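Local coordinates for cephalosporin hydroxylase CMCI (Streptomyces clavuligerus, PDB 2BR4), which probably takes part in cephamycin biosynthesis as the methyltransferase-like component that modifies the cephalosporin nucleus, and binds S-adenosylmethionine and magnesium, at residues R81-V86 with A152-F157; D66-A71 with N219-L224. The protein carries 1 engineered substitution. All coordinates share one frame; numbering follows the deposited sequence.

Contact 1: R81-V86 with A152-F157; sequences RPRTIV and AHPLIF
Thr84 and Leu155 pair at the start of two parallel strands, 84-86 and 155-157, whose axes run 4.7 Å apart. Between them the backbone ladder alternates: Ile156 N donates to Thr84 O over 3.0 Å, and Val86 N to Ile156 O over 2.8 Å. Just before the strands begin, the cis peptide before Pro154 turns the chain, and Pro154 O accepts from both Arg83 N and Thr84 N. Beta-branched Thr84 favours the extended backbone; its hydroxyl, anti to its own carbonyl carbon (chi1 -59°), gives a bond of 2.6 Å from OG1 to Ala152 O, while CG2 lies against Leu155 CD1. Strands 84-88 and 155-159, numbers 1 and 4 in the sheet order 3-2-1-4-5-7-6, are neighbours at the centre of the Rossmann-like sheet of SAM-dependent methyltransferases. On one face Val86 CB meets Phe157 CD1 at 3.8 Å; on the other, Ile156 reaches back with CD1 to Pro82 CG, 3.7 Å away, just before the strand. Ahead of the strands, Ala152 CB sits over one face of the exposed Arg83 guanidinium. Further out, Phe183 packs its ring near-parallel to that of Phe157, Met76 of helix 67-80 touches Ile156, and Asp181 holds His153 ND1.

Contact 2: D66-A71 with N219-L224; sequences DPDTQA and NASSQL
Thr69 and Gln223 meet through a hydrogen bond from OG1 to OE1 of 2.7 Å, lying in the amide plane on a lone pair of the oxygen. The same hydroxyl accepts from Ser221, OG to OG1, at 2.6 Å, so one threonine oxygen relays between serine and glutamine. The first torsion of Thr69 makes this possible: chi1 of -68° sets OG1 beside the backbone N, while CG2, anti to that N, is turned to Leu224. Gln223 OE1 takes a second bond from Asp66 N, 3.1 Å long and nearly straight at 161°, with the donor tilted from the carbonyl plane. Glutamine suits the place because its long extended chain carries a carbonyl to the helix start and an amide that also donates from NE2 to Leu64 O.

Flat groups stack as well: the Asp66 carboxylate and the Gln223 amide lie 18° from parallel, approaching from opposite directions. A water accepts from Gln223 N at 3.1 Å and is also bonded to Ser222 OG; a further arm to Asp68 OD1 is doubtful, since that side chain has two conformers.

Apolar contact is smaller. Thr69 CG2 rests against Leu224 CG at 3.9 Å, and Val72 and Tyr73 of the same helix touch that leucine too.

Asp66 occupies the N-cap position of helix 67-80, and the loop 219-224 lies against this first turn. Gln223 is also backbone-bonded to Asp187, a magnesium ligand, and its side chain is about 6 Å from the metal: an N-terminal helix turn packed on a loop bordering the magnesium and S-adenosylmethionine site.

The two contacts lie 19 Å apart between centres, with nearest atoms about 9 Å apart, and do not touch. Helix 67-80 links them: its first turn belongs to contact 2, and the chain leaves its far end to enter strand 84-88 of contact 1. In sequence the order is 66-71, 81-86, 152-157, 219-224, so both segments of contact 1 fall between those of contact 2. Contact 1 builds the middle of the seven-stranded sheet, whereas contact 2 fixes the late loop, between strands 212-214 and 228-230, on the start of the helix that leads into that sheet, near the ligand site.

Contact 1: R81-V86 with A152-F157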
# COMPACT_ATOMS: atom_id res chain seq x y z
N ARG E 81 -17.25 -0.67 34.19
CA ARG E 81 -18.57 -0.89 34.77
C ARG E 81 -19.25 0.43 35.13
O ARG E 81 -19.56 0.68 36.30
CB ARG E 81 -18.48 -1.82 35.99
CG ARG E 81 -18.18 -3.28 35.62
CD ARG E 81 -18.24 -4.25 36.79
NE ARG E 81 -19.54 -4.23 37.47
CZ ARG E 81 -20.65 -4.83 37.04
NH1 ARG E 81 -20.66 -5.54 35.91
NH2 ARG E 81 -21.77 -4.73 37.75
N PRO E 82 -19.48 1.28 34.13
CA PRO E 82 -20.05 2.61 34.36
C PRO E 82 -21.52 2.57 34.78
O PRO E 82 -22.30 1.78 34.26
CB PRO E 82 -19.92 3.28 32.99
CG PRO E 82 -19.94 2.17 32.02
CD PRO E 82 -19.22 1.04 32.70
N ARG E 83 -21.88 3.44 35.72
CA ARG E 83 -23.26 3.64 36.13
C ARG E 83 -23.96 4.76 35.32
O ARG E 83 -25.17 4.92 35.39
CB ARG E 83 -23.29 3.98 37.63
CG ARG E 83 -22.66 2.89 38.53
CD ARG E 83 -23.64 1.83 39.04
NE ARG E 83 -24.91 2.42 39.49
CZ ARG E 83 -25.07 3.11 40.62
NH1 ARG E 83 -24.06 3.30 41.47
NH2 ARG E 83 -26.27 3.62 40.92
N THR E 84 -23.19 5.52 34.55
CA THR E 84 -23.75 6.57 33.70
C THR E 84 -22.94 6.67 32.41
O THR E 84 -21.71 6.69 32.45
CB THR E 84 -23.74 7.95 34.41
OG1 THR E 84 -24.50 7.90 35.63
CG2 THR E 84 -24.47 9.00 33.58
N ILE E 85 -23.65 6.74 31.28
CA ILE E 85 -23.04 7.01 29.99
C ILE E 85 -23.80 8.16 29.35
O ILE E 85 -24.97 8.02 29.03
CB ILE E 85 -23.12 5.77 29.07
CG1 ILE E 85 -22.27 4.63 29.62
CG2 ILE E 85 -22.66 6.11 27.64
CD1 ILE E 85 -22.63 3.27 29.06
N VAL E 86 -23.14 9.31 29.20
CA VAL E 86 -23.71 10.45 28.50
C VAL E 86 -23.28 10.40 27.04
O VAL E 86 -22.17 9.97 26.72
CB VAL E 86 -23.25 11.80 29.12
CG1 VAL E 86 -24.05 12.96 28.55
CG2 VAL E 86 -23.37 11.79 30.63
N ALA E 152 -24.79 9.03 38.88
CA ALA E 152 -23.88 8.12 39.56
C ALA E 152 -22.65 7.85 38.70
O ALA E 152 -22.68 7.98 37.48
CB ALA E 152 -24.58 6.82 39.89
N HIS E 153 -21.56 7.48 39.37
CA HIS E 153 -20.28 7.23 38.73
C HIS E 153 -19.89 5.77 38.98
O HIS E 153 -20.45 5.16 39.88
CB HIS E 153 -19.24 8.20 39.29
CG HIS E 153 -19.61 9.64 39.15
ND1 HIS E 153 -18.85 10.54 38.44
CD2 HIS E 153 -20.68 10.33 39.61
CE1 HIS E 153 -19.43 11.73 38.48
NE2 HIS E 153 -20.54 11.63 39.18
N PRO E 154 -18.95 5.20 38.22
CA PRO E 154 -18.20 5.89 37.16
C PRO E 154 -19.06 6.37 35.99
O PRO E 154 -20.18 5.90 35.81
CB PRO E 154 -17.24 4.81 36.67
CG PRO E 154 -17.16 3.82 37.77
CD PRO E 154 -18.54 3.80 38.35
N LEU E 155 -18.52 7.31 35.22
CA LEU E 155 -19.25 7.98 34.15
C LEU E 155 -18.40 8.01 32.89
O LEU E 155 -17.19 8.16 32.96
CB LEU E 155 -19.57 9.42 34.56
CG LEU E 155 -20.43 10.23 33.59
CD1 LEU E 155 -21.38 11.11 34.36
CD2 LEU E 155 -19.61 11.09 32.63
N ILE E 156 -19.06 7.88 31.74
CA ILE E 156 -18.41 8.02 30.43
C ILE E 156 -19.16 9.09 29.64
O ILE E 156 -20.34 8.96 29.38
CB ILE E 156 -18.40 6.69 29.66
CG1 ILE E 156 -17.59 5.63 30.42
CG2 ILE E 156 -17.81 6.88 28.25
CD1 ILE E 156 -17.74 4.22 29.88
N PHE E 157 -18.44 10.15 29.29
CA PHE E 157 -19.01 11.29 28.59
C PHE E 157 -18.44 11.28 27.18
O PHE E 157 -17.22 11.34 27.01
CB PHE E 157 -18.61 12.58 29.33
CG PHE E 157 -19.35 13.81 28.86
CD1 PHE E 157 -20.45 14.28 29.56
CD2 PHE E 157 -18.93 14.50 27.73
CE1 PHE E 157 -21.13 15.42 29.13
CE2 PHE E 157 -19.60 15.64 27.30
CZ PHE E 157 -20.70 16.10 27.99

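Contact 2: D66-A71 with N219-L224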
# COMPACT_ATOMS: atom_id res chain seq x y z
N ASP E 66 -18.87 2.10 14.12
CA ASP E 66 -18.55 0.92 13.31
C ASP E 66 -17.95 -0.20 14.19
O ASP E 66 -17.68 0.04 15.36
CB ASP E 66 -17.71 1.30 12.08
CG ASP E 66 -16.40 1.91 12.43
OD1 ASP E 66 -15.70 1.33 13.29
OD2 ASP E 66 -15.98 2.96 11.88
N PRO E 67 -17.81 -1.42 13.66
CA PRO E 67 -17.45 -2.58 14.48
C PRO E 67 -16.23 -2.44 15.37
O PRO E 67 -16.32 -2.80 16.55
CB PRO E 67 -17.23 -3.67 13.43
CG PRO E 67 -18.17 -3.32 12.36
CD PRO E 67 -18.06 -1.82 12.26
N ASP E 68 -15.12 -1.94 14.85
CA ASP E 68 -13.91 -1.85 15.66
C ASP E 68 -14.12 -0.90 16.86
O ASP E 68 -13.55 -1.13 17.93
CB ASP E 68 -12.64 -1.51 14.83
CG ASP E 68 -12.55 -0.05 14.41
OD1 ASP E 68 -13.47 0.73 14.70
OD2 ASP E 68 -11.58 0.40 13.76
N THR E 69 -14.97 0.11 16.68
CA THR E 69 -15.30 1.04 17.77
C THR E 69 -16.21 0.38 18.82
O THR E 69 -16.08 0.64 20.01
CB THR E 69 -15.97 2.30 17.20
OG1 THR E 69 -15.02 3.05 16.44
CG2 THR E 69 -16.41 3.27 18.30
N GLN E 70 -17.15 -0.44 18.36
CA GLN E 70 -17.97 -1.23 19.27
C GLN E 70 -17.08 -2.12 20.14
O GLN E 70 -17.29 -2.22 21.35
CB GLN E 70 -18.99 -2.08 18.48
CG GLN E 70 -20.04 -1.25 17.72
CD GLN E 70 -20.94 -2.10 16.81
OE1 GLN E 70 -21.25 -3.25 17.14
NE2 GLN E 70 -21.36 -1.53 15.68
N ALA E 71 -16.07 -2.74 19.55
CA ALA E 71 -15.17 -3.64 20.28
C ALA E 71 -14.41 -2.92 21.40
O ALA E 71 -14.17 -3.50 22.46
CB ALA E 71 -14.18 -4.31 19.30
N ASN E 219 -5.64 3.81 20.36
CA ASN E 219 -5.22 3.39 19.01
C ASN E 219 -5.97 2.14 18.52
O ASN E 219 -5.54 1.49 17.56
CB ASN E 219 -3.71 3.14 18.98
CG ASN E 219 -2.90 4.39 19.33
OD1 ASN E 219 -3.00 5.43 18.66
ND2 ASN E 219 -2.11 4.29 20.38
N ALA E 220 -7.10 1.84 19.15
CA ALA E 220 -7.82 0.59 18.89
C ALA E 220 -8.96 0.72 17.88
O ALA E 220 -9.61 -0.26 17.55
CB ALA E 220 -8.33 0.01 20.20
N SER E 221 -9.19 1.93 17.38
CA SER E 221 -10.29 2.19 16.45
C SER E 221 -10.07 3.54 15.77
O SER E 221 -9.63 4.49 16.42
CB SER E 221 -11.63 2.15 17.19
OG SER E 221 -12.47 3.25 16.88
N SER E 222 -10.39 3.65 14.48
CA SER E 222 -10.14 4.90 13.75
C SER E 222 -11.12 6.05 14.09
O SER E 222 -10.80 7.21 13.84
CB SER E 222 -10.09 4.67 12.24
OG SER E 222 -11.33 4.25 11.73
N GLN E 223 -12.28 5.75 14.66
CA GLN E 223 -13.20 6.80 15.09
C GLN E 223 -12.76 7.38 16.43
O GLN E 223 -12.96 8.57 16.69
CB GLN E 223 -14.64 6.28 15.22
CG GLN E 223 -15.35 5.99 13.90
CD GLN E 223 -16.68 5.27 14.11
OE1 GLN E 223 -16.74 4.23 14.78
NE2 GLN E 223 -17.75 5.84 13.58
N LEU E 224 -12.17 6.56 17.28
CA LEU E 224 -11.74 7.00 18.61
C LEU E 224 -10.29 7.47 18.59
O LEU E 224 -9.78 7.91 19.61
CB LEU E 224 -11.91 5.86 19.62
CG LEU E 224 -13.30 5.22 19.67
CD1 LEU E 224 -13.26 3.99 20.55
CD2 LEU E 224 -14.35 6.20 20.18
O HOH W 1 -13.57 3.17 13.60